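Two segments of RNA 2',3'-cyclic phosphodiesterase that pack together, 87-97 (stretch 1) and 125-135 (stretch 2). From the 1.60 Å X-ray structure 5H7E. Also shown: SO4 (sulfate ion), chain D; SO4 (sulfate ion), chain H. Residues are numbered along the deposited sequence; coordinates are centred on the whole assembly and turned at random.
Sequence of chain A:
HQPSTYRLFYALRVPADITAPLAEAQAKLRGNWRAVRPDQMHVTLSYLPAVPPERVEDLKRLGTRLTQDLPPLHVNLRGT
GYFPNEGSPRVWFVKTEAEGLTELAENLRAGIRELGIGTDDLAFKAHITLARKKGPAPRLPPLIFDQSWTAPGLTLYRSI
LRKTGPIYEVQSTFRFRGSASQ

Stretch 1 87-97: GSPRVWFVKTE
Stretch 2, residues 125-135: KAHITLARKKG

Two neighbouring antiparallel strands, Val91–Glu97 and a partner beginning at His127, form a backbone-bonded ladder interrupted by one beta bulge, with an apolar face and a sulfate-binding face. Their axes approach to 4.4 Å, and their directions differ by 152°. Both strands are extended except at Leu130 (phi/psi -107/-29), where the bulge shifts the register between Trp92–Ala131 and Phe93–Thr129; Arg90, just before the first strand, is likewise not extended (-108/-22). Trp92 O accepts from both Leu130 N (2.8 Å) and Ala131 N (3.2 Å), while Trp92 N donates to Ala131 O (3.0 Å). Beyond it, Val94 N donates to Ile128 O (2.9 Å) and Ile128 N to Val94 O (2.8 Å); Thr96 N (chi1 p) reaches Ala126 O (3.1 Å). Val91–Arg132, Phe93–Thr129 and Lys95–His127 are non-hydrogen-bonded pairs; Val91 is t, Lys95 t, t, t, m.

Trp92 (chi1 t, chi2 46°), Val94 (p), Ile128 (m, t) and Ala131 share the apolar face. At the bulge, Leu130 (m, t) points toward the first strand, its CD1 4.0 Å from the centroid of the Trp92 six-membered ring, over the face. Small Ala131 lies at the ring's edge, and Val94 CG1 packs 3.7 Å from Ile128 CB.

On the other face, the Phe93 (p, chi2 81°) and His127 (p, chi2 -79°) rings meet obliquely, centroids 5.2 Å apart and planes at 56°. His127 ND1 donates to Lys125 O (2.7 Å), leaving NE2 to donate to sulfate D O2 (3.0 Å). Thr129 OG1 (chi1 m) donates to the same O2 (2.9 Å), and long Arg132 (m, t, t) adds a weak bond from NH2 to O1 (3.2 Å).

Toward Ser88, Lys133 N donates to Arg90 O (2.9 Å), and the folded Arg90 side chain (m, m, m) returns NE to Lys133 O (2.6 Å). Lys133 (p, t, t, p), straight through its middle torsions, carries NZ to Pro89 O (3.0 Å), Gly135 O (2.6 Å) and sulfate H O4 (2.9 Å). Gly135 (95/-176) suits its backbone, where a CB would jam against the preceding carbonyl O.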

# COMPACT_ATOMS: atom_id res chain seq x y z
N GLY A 87 -0.76 21.28 9.39
CA GLY A 87 -0.53 22.30 8.38
C GLY A 87 0.45 22.05 7.25
O GLY A 87 0.12 22.42 6.13
N SER A 88 1.60 21.44 7.50
CA SER A 88 2.51 21.21 6.38
C SER A 88 2.38 19.78 5.88
O SER A 88 2.75 18.84 6.54
CB SER A 88 3.96 21.48 6.77
OG SER A 88 4.79 21.42 5.63
N PRO A 89 1.87 19.65 4.67
CA PRO A 89 1.70 18.32 4.09
C PRO A 89 3.00 17.70 3.62
O PRO A 89 3.81 18.36 2.99
CB PRO A 89 0.77 18.57 2.90
CG PRO A 89 0.90 20.02 2.60
CD PRO A 89 1.14 20.68 3.92
N ARG A 90 3.20 16.44 3.94
CA ARG A 90 4.37 15.72 3.48
C ARG A 90 3.98 14.69 2.41
O ARG A 90 4.82 14.25 1.64
CB ARG A 90 5.04 15.01 4.65
CG ARG A 90 5.56 15.93 5.73
CD ARG A 90 6.62 16.88 5.18
NE ARG A 90 7.78 16.14 4.72
CZ ARG A 90 8.70 15.62 5.53
NH1 ARG A 90 8.59 15.77 6.83
NH2 ARG A 90 9.73 14.96 5.02
N VAL A 91 2.72 14.28 2.40
CA VAL A 91 2.20 13.29 1.48
C VAL A 91 0.87 13.68 0.83
O VAL A 91 -0.00 14.19 1.50
CB VAL A 91 1.93 11.96 2.22
CG1 VAL A 91 1.45 10.89 1.26
CG2 VAL A 91 3.13 11.46 3.01
N TRP A 92 0.73 13.44 -0.48
CA TRP A 92 -0.51 13.66 -1.19
C TRP A 92 -0.96 12.27 -1.61
O TRP A 92 -0.16 11.51 -2.12
CB TRP A 92 -0.25 14.49 -2.43
CG TRP A 92 -1.48 14.92 -3.17
CD1 TRP A 92 -2.61 15.44 -2.65
CD2 TRP A 92 -1.67 14.91 -4.59
NE1 TRP A 92 -3.50 15.74 -3.63
CE2 TRP A 92 -2.95 15.43 -4.84
CE3 TRP A 92 -0.89 14.51 -5.67
CZ2 TRP A 92 -3.45 15.55 -6.12
CZ3 TRP A 92 -1.39 14.63 -6.93
CH2 TRP A 92 -2.67 15.15 -7.15
N PHE A 93 -2.21 11.92 -1.36
CA PHE A 93 -2.66 10.57 -1.67
C PHE A 93 -4.09 10.60 -2.19
O PHE A 93 -4.77 11.63 -2.13
CB PHE A 93 -2.63 9.66 -0.39
CG PHE A 93 -3.52 10.17 0.73
CD1 PHE A 93 -4.87 9.90 0.70
CD2 PHE A 93 -2.98 10.85 1.81
CE1 PHE A 93 -5.71 10.36 1.72
CE2 PHE A 93 -3.82 11.34 2.81
CZ PHE A 93 -5.17 11.07 2.75
N VAL A 94 -4.51 9.49 -2.79
CA VAL A 94 -5.93 9.26 -3.12
C VAL A 94 -6.46 8.18 -2.18
O VAL A 94 -5.81 7.15 -1.97
CB VAL A 94 -6.14 8.89 -4.59
CG1 VAL A 94 -5.32 7.64 -5.04
CG2 VAL A 94 -7.62 8.67 -4.90
N LYS A 95 -7.63 8.45 -1.58
CA LYS A 95 -8.26 7.46 -0.72
C LYS A 95 -8.82 6.31 -1.55
O LYS A 95 -9.34 6.52 -2.64
CB LYS A 95 -9.38 8.14 0.05
CG LYS A 95 -10.21 7.18 0.91
CD LYS A 95 -11.27 8.04 1.68
CE LYS A 95 -12.13 7.20 2.58
NZ LYS A 95 -12.66 6.06 1.83
N THR A 96 -8.75 5.08 -1.00
CA THR A 96 -9.35 3.91 -1.65
C THR A 96 -10.29 3.27 -0.65
O THR A 96 -10.06 3.34 0.56
CB THR A 96 -8.32 2.87 -2.08
OG1 THR A 96 -7.50 2.55 -0.93
CG2 THR A 96 -7.37 3.46 -3.13
N GLU A 97 -11.40 2.72 -1.18
CA GLU A 97 -12.38 2.05 -0.31
C GLU A 97 -12.69 0.70 -0.91
O GLU A 97 -12.81 0.58 -2.12
CB GLU A 97 -13.67 2.85 -0.23
CG GLU A 97 -14.75 2.27 0.68
CD GLU A 97 -15.68 1.25 -0.01
OE1 GLU A 97 -15.86 1.34 -1.24
OE2 GLU A 97 -16.22 0.37 0.69
N LYS A 125 -5.66 3.67 7.04
CA LYS A 125 -6.48 4.57 6.23
C LYS A 125 -6.07 4.24 4.81
O LYS A 125 -5.03 4.72 4.35
CB LYS A 125 -6.19 6.04 6.53
CG LYS A 125 -6.36 6.45 7.97
CD LYS A 125 -7.78 6.53 8.41
CE LYS A 125 -7.83 6.82 9.92
NZ LYS A 125 -6.89 7.94 10.29
N ALA A 126 -6.86 3.41 4.13
CA ALA A 126 -6.42 2.88 2.85
C ALA A 126 -6.24 4.00 1.83
O ALA A 126 -7.13 4.85 1.65
CB ALA A 126 -7.45 1.90 2.31
N HIS A 127 -5.10 4.00 1.16
CA HIS A 127 -4.82 5.06 0.19
C HIS A 127 -3.75 4.57 -0.77
O HIS A 127 -3.02 3.60 -0.50
CB HIS A 127 -4.30 6.34 0.88
CG HIS A 127 -2.99 6.14 1.58
ND1 HIS A 127 -2.91 5.53 2.82
CD2 HIS A 127 -1.72 6.46 1.23
CE1 HIS A 127 -1.64 5.50 3.21
NE2 HIS A 127 -0.89 6.05 2.27
N ILE A 128 -3.63 5.32 -1.88
CA ILE A 128 -2.46 5.22 -2.78
C ILE A 128 -1.75 6.55 -2.67
O ILE A 128 -2.31 7.60 -3.03
CB ILE A 128 -2.87 4.94 -4.23
CG1 ILE A 128 -3.66 3.64 -4.31
CG2 ILE A 128 -1.64 4.96 -5.14
CD1 ILE A 128 -4.42 3.51 -5.69
N THR A 129 -0.48 6.53 -2.23
CA THR A 129 0.31 7.76 -2.22
C THR A 129 0.68 8.19 -3.63
O THR A 129 1.14 7.38 -4.47
CB THR A 129 1.57 7.53 -1.38
OG1 THR A 129 1.12 7.26 -0.04
CG2 THR A 129 2.54 8.72 -1.43
N LEU A 130 0.50 9.47 -3.89
CA LEU A 130 0.76 10.03 -5.21
C LEU A 130 2.02 10.89 -5.23
O LEU A 130 2.66 11.05 -6.30
CB LEU A 130 -0.42 10.91 -5.62
CG LEU A 130 -1.74 10.12 -5.67
CD1 LEU A 130 -2.84 11.11 -5.99
CD2 LEU A 130 -1.64 8.97 -6.77
N ALA A 131 2.37 11.52 -4.11
CA ALA A 131 3.50 12.43 -4.13
C ALA A 131 3.96 12.61 -2.70
O ALA A 131 3.19 12.43 -1.76
CB ALA A 131 3.14 13.79 -4.75
N ARG A 132 5.23 12.96 -2.55
CA ARG A 132 5.83 13.29 -1.27
C ARG A 132 6.62 14.59 -1.38
O ARG A 132 7.12 14.96 -2.46
CB ARG A 132 6.75 12.15 -0.77
CG ARG A 132 6.03 10.82 -0.59
CD ARG A 132 7.08 9.74 -0.27
NE ARG A 132 6.41 8.46 -0.18
CZ ARG A 132 5.75 8.06 0.89
NH1 ARG A 132 5.69 8.83 1.96
NH2 ARG A 132 5.16 6.88 0.89
N LYS A 133 6.73 15.31 -0.27
CA LYS A 133 7.66 16.43 -0.29
C LYS A 133 8.21 16.70 1.09
O LYS A 133 7.67 16.25 2.10
CB LYS A 133 7.00 17.71 -0.80
CG LYS A 133 5.95 18.30 0.15
CD LYS A 133 5.43 19.58 -0.50
CE LYS A 133 4.37 20.25 0.33
NZ LYS A 133 4.90 20.75 1.61
N LYS A 134 9.31 17.43 1.09
CA LYS A 134 9.83 18.11 2.26
C LYS A 134 9.94 19.58 1.89
O LYS A 134 10.58 19.92 0.89
CB LYS A 134 11.19 17.53 2.67
N GLY A 135 9.28 20.43 2.65
CA GLY A 135 9.37 21.85 2.42
C GLY A 135 8.24 22.35 1.55
O GLY A 135 7.36 21.59 1.15
S SO4 D . 2.56 4.45 1.82
O1 SO4 D . 3.90 4.29 2.32
O2 SO4 D . 2.07 5.77 2.28
O3 SO4 D . 2.67 4.32 0.37
O4 SO4 D . 1.67 3.46 2.32
S SO4 H . 3.35 24.23 2.50
O1 SO4 H . 4.76 24.56 2.26
O2 SO4 H . 3.08 24.19 3.94
O3 SO4 H . 2.50 25.25 1.87
O4 SO4 H . 3.03 22.92 1.91